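Local coordinates for protein acetyl xylan esterase (Paenibacillus sp. R4, PDB 6AGQ) that probably removes acetyl groups from acetylated xylan as a cold-active esterase of the alpha/beta-hydrolase superfamily, at residues A33-K38 and C161-D166. Residues are numbered along the deposited sequence; the frame is centred on the assembly and turned at random.
Sequences ALSNQK and CIRALD
The flat guanidinium of Arg163 meets segment 33-38 along its edge, where Ser35 OG and the carbonyl oxygen of Lys38 both lie close to its plane; neither of these oxygens sits over a face. The arrangement is a worked example of a buried arginine joining two parts of a fold: one guanidinium bonds a hydroxyl on helix 24-36 and a carbonyl in the loop that follows. Arg163 NH1 donates to Ser35 OG at 2.8 Å with a fairly straight N-H...O angle of 159°. The same nitrogen and its twin share one acceptor: Arg163 NH1 reaches Lys38 O at 3.0 Å, in the carbonyl plane on a lone pair, while Arg163 NH2 approaches that oxygen from above the carbonyl plane of Lys38, also at 3.0 Å. This end-on fork leaves both bonds bent, near 145°; with the bond to Ser35 OG it should restrain rotation of the group. Ser35 turns OG anti to its own N (chi1 168°), which also lays the hydroxyl against Arg163 CD at 3.4 Å. Lys38 CB lies beside Arg163 NH2, while the bent lysine chain carries Lys38 NZ away, 6.8 Å from Arg163 NH2. Arg163 NH2 bonds further to Asp63 O at the end of strand 55-63. The contact thus joins helix 24-36, through Ser35, and the loop just after it, through Lys38, to helix 153-170, which packs through Ala164 on strand 114-118.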
ATOM      1  N   ALA A  33     -21.774  40.372 -17.650  1.00 44.88           N
ATOM      2  CA  ALA A  33     -22.773  41.446 -17.577  1.00 46.32           C
ATOM      3  C   ALA A  33     -23.716  41.170 -16.421  1.00 46.63           C
ATOM      4  O   ALA A  33     -24.105  42.077 -15.715  1.00 52.63           O
ATOM      5  CB  ALA A  33     -23.540  41.589 -18.887  1.00 48.99           C
ATOM      6  N   LEU A  34     -24.028  39.906 -16.193  1.00 50.55           N
ATOM      7  CA  LEU A  34     -24.711  39.499 -14.968  1.00 53.05           C
ATOM      8  C   LEU A  34     -23.945  39.899 -13.705  1.00 48.58           C
ATOM      9  O   LEU A  34     -24.528  40.475 -12.799  1.00 49.87           O
ATOM     10  CB  LEU A  34     -25.038  38.000 -14.993  1.00 61.94           C
ATOM     11  CG  LEU A  34     -26.336  37.637 -15.782  1.00 69.87           C
ATOM     12  CD1 LEU A  34     -27.493  37.321 -14.831  1.00 68.46           C
ATOM     13  CD2 LEU A  34     -26.801  38.652 -16.848  1.00 68.06           C
ATOM     14  N   SER A  35     -22.642  39.673 -13.657  1.00 39.59           N
ATOM     15  CA  SER A  35     -21.852  40.196 -12.525  1.00 37.65           C
ATOM     16  C   SER A  35     -21.826  41.744 -12.438  1.00 35.49           C
ATOM     17  O   SER A  35     -21.841  42.288 -11.340  1.00 31.70           O
ATOM     18  CB  SER A  35     -20.421  39.642 -12.510  1.00 33.73           C
ATOM     19  OG  SER A  35     -19.594  40.358 -11.590  1.00 34.89           O
ATOM     20  N   ASN A  36     -21.771  42.426 -13.571  1.00 35.31           N
ATOM     21  CA  ASN A  36     -21.757  43.889 -13.606  1.00 47.39           C
ATOM     22  C   ASN A  36     -23.015  44.565 -13.055  1.00 43.16           C
ATOM     23  O   ASN A  36     -22.947  45.728 -12.732  1.00 47.00           O
ATOM     24  CB  ASN A  36     -21.542  44.412 -15.041  1.00 54.59           C
ATOM     25  CG  ASN A  36     -20.202  43.998 -15.639  1.00 57.22           C
ATOM     26  OD1 ASN A  36     -20.153  43.518 -16.774  1.00 69.51           O
ATOM     27  ND2 ASN A  36     -19.122  44.170 -14.888  1.00 55.12           N
ATOM     28  N   GLN A  37     -24.133  43.849 -12.940  1.00 46.00           N
ATOM     29  CA  GLN A  37     -25.365  44.368 -12.295  1.00 52.20           C
ATOM     30  C   GLN A  37     -25.372  44.152 -10.794  1.00 53.81           C
ATOM     31  O   GLN A  37     -26.399  44.433 -10.149  1.00 60.98           O
ATOM     32  CB  GLN A  37     -26.684  43.647 -12.755  1.00 56.18           C
ATOM     33  CG  GLN A  37     -26.859  43.164 -14.190  1.00 60.97           C
ATOM     34  CD  GLN A  37     -26.798  44.257 -15.244  1.00 64.21           C
ATOM     35  OE1 GLN A  37     -27.261  44.052 -16.361  1.00 72.50           O
ATOM     36  NE2 GLN A  37     -26.213  45.409 -14.909  1.00 61.53           N
ATOM     37  N   LYS A  38     -24.323  43.555 -10.231  1.00 47.71           N
ATOM     38  CA  LYS A  38     -24.388  43.156  -8.815  1.00 46.65           C
ATOM     39  C   LYS A  38     -23.315  43.912  -8.110  1.00 41.48           C
ATOM     40  O   LYS A  38     -22.142  43.597  -8.270  1.00 39.22           O
ATOM     41  CB  LYS A  38     -24.211  41.652  -8.629  1.00 49.72           C
ATOM     42  CG  LYS A  38     -25.253  41.069  -7.717  1.00 61.07           C
ATOM     43  CD  LYS A  38     -26.627  41.013  -8.399  1.00 62.58           C
ATOM     44  CE  LYS A  38     -27.705  40.791  -7.353  1.00 65.34           C
ATOM     45  NZ  LYS A  38     -27.467  39.500  -6.611  1.00 73.46           N
ATOM     46  N   CYS A 161     -13.878  35.195  -8.690  1.00 31.75           N
ATOM     47  CA  CYS A 161     -12.460  35.431  -8.884  1.00 30.62           C
ATOM     48  C   CYS A 161     -12.195  36.706  -9.617  1.00 31.97           C
ATOM     49  O   CYS A 161     -11.145  37.284  -9.412  1.00 28.27           O
ATOM     50  CB  CYS A 161     -11.742  34.236  -9.574  1.00 32.14           C
ATOM     51  SG  CYS A 161     -11.683  32.734  -8.539  1.00 35.76           S
ATOM     52  N   ILE A 162     -13.095  37.088 -10.529  1.00 30.16           N
ATOM     53  CA  ILE A 162     -13.011  38.383 -11.228  1.00 29.94           C
ATOM     54  C   ILE A 162     -13.464  39.504 -10.282  1.00 30.44           C
ATOM     55  O   ILE A 162     -12.923  40.650 -10.251  1.00 26.51           O
ATOM     56  CB  ILE A 162     -13.882  38.352 -12.523  1.00 33.75           C
ATOM     57  CG1 ILE A 162     -13.133  37.565 -13.632  1.00 37.11           C
ATOM     58  CG2 ILE A 162     -14.288  39.764 -13.014  1.00 36.40           C
ATOM     59  CD1 ILE A 162     -14.072  37.124 -14.760  1.00 37.79           C
ATOM     60  N   ARG A 163     -14.474  39.179  -9.490  1.00 26.12           N
ATOM     61  CA  ARG A 163     -14.919  40.120  -8.481  1.00 26.95           C
ATOM     62  C   ARG A 163     -13.870  40.383  -7.376  1.00 24.47           C
ATOM     63  O   ARG A 163     -13.882  41.482  -6.809  1.00 24.89           O
ATOM     64  CB  ARG A 163     -16.277  39.678  -7.936  1.00 27.84           C
ATOM     65  CG  ARG A 163     -17.347  39.830  -8.992  1.00 26.93           C
ATOM     66  CD  ARG A 163     -18.590  39.044  -8.661  1.00 26.80           C
ATOM     67  NE  ARG A 163     -19.398  39.729  -7.653  1.00 28.21           N
ATOM     68  CZ  ARG A 163     -20.209  40.755  -7.866  1.00 28.77           C
ATOM     69  NH1 ARG A 163     -20.390  41.283  -9.098  1.00 26.61           N
ATOM     70  NH2 ARG A 163     -20.881  41.242  -6.820  1.00 27.55           N
ATOM     71  N   ALA A 164     -12.955  39.449  -7.104  1.00 20.67           N
ATOM     72  CA  ALA A 164     -11.766  39.761  -6.301  1.00 21.77           C
ATOM     73  C   ALA A 164     -10.880  40.861  -6.929  1.00 24.20           C
ATOM     74  O   ALA A 164     -10.284  41.661  -6.249  1.00 24.59           O
ATOM     75  CB  ALA A 164     -10.949  38.510  -6.043  1.00 22.35           C
ATOM     76  N   LEU A 165     -10.802  40.912  -8.245  1.00 26.35           N
ATOM     77  CA  LEU A 165     -10.076  42.022  -8.901  1.00 27.55           C
ATOM     78  C   LEU A 165     -10.864  43.328  -8.756  1.00 30.06           C
ATOM     79  O   LEU A 165     -10.246  44.356  -8.558  1.00 29.83           O
ATOM     80  CB  LEU A 165      -9.835  41.759 -10.371  1.00 24.84           C
ATOM     81  CG  LEU A 165      -9.256  40.394 -10.723  1.00 28.74           C
ATOM     82  CD1 LEU A 165      -9.323  40.155 -12.239  1.00 30.80           C
ATOM     83  CD2 LEU A 165      -7.853  40.229 -10.157  1.00 31.14           C
ATOM     84  N   ASP A 166     -12.207  43.280  -8.823  1.00 34.41           N
ATOM     85  CA  ASP A 166     -13.089  44.457  -8.505  1.00 33.67           C
ATOM     86  C   ASP A 166     -12.835  44.913  -7.064  1.00 29.35           C
ATOM     87  O   ASP A 166     -12.817  46.096  -6.794  1.00 27.73           O
ATOM     88  CB  ASP A 166     -14.646  44.172  -8.592  1.00 36.70           C
ATOM     89  CG  ASP A 166     -15.160  43.738 -10.011  1.00 42.42           C
ATOM     90  OD1 ASP A 166     -14.439  43.893 -11.009  1.00 46.54           O
ATOM     91  OD2 ASP A 166     -16.330  43.241 -10.118  1.00 47.13           O
TER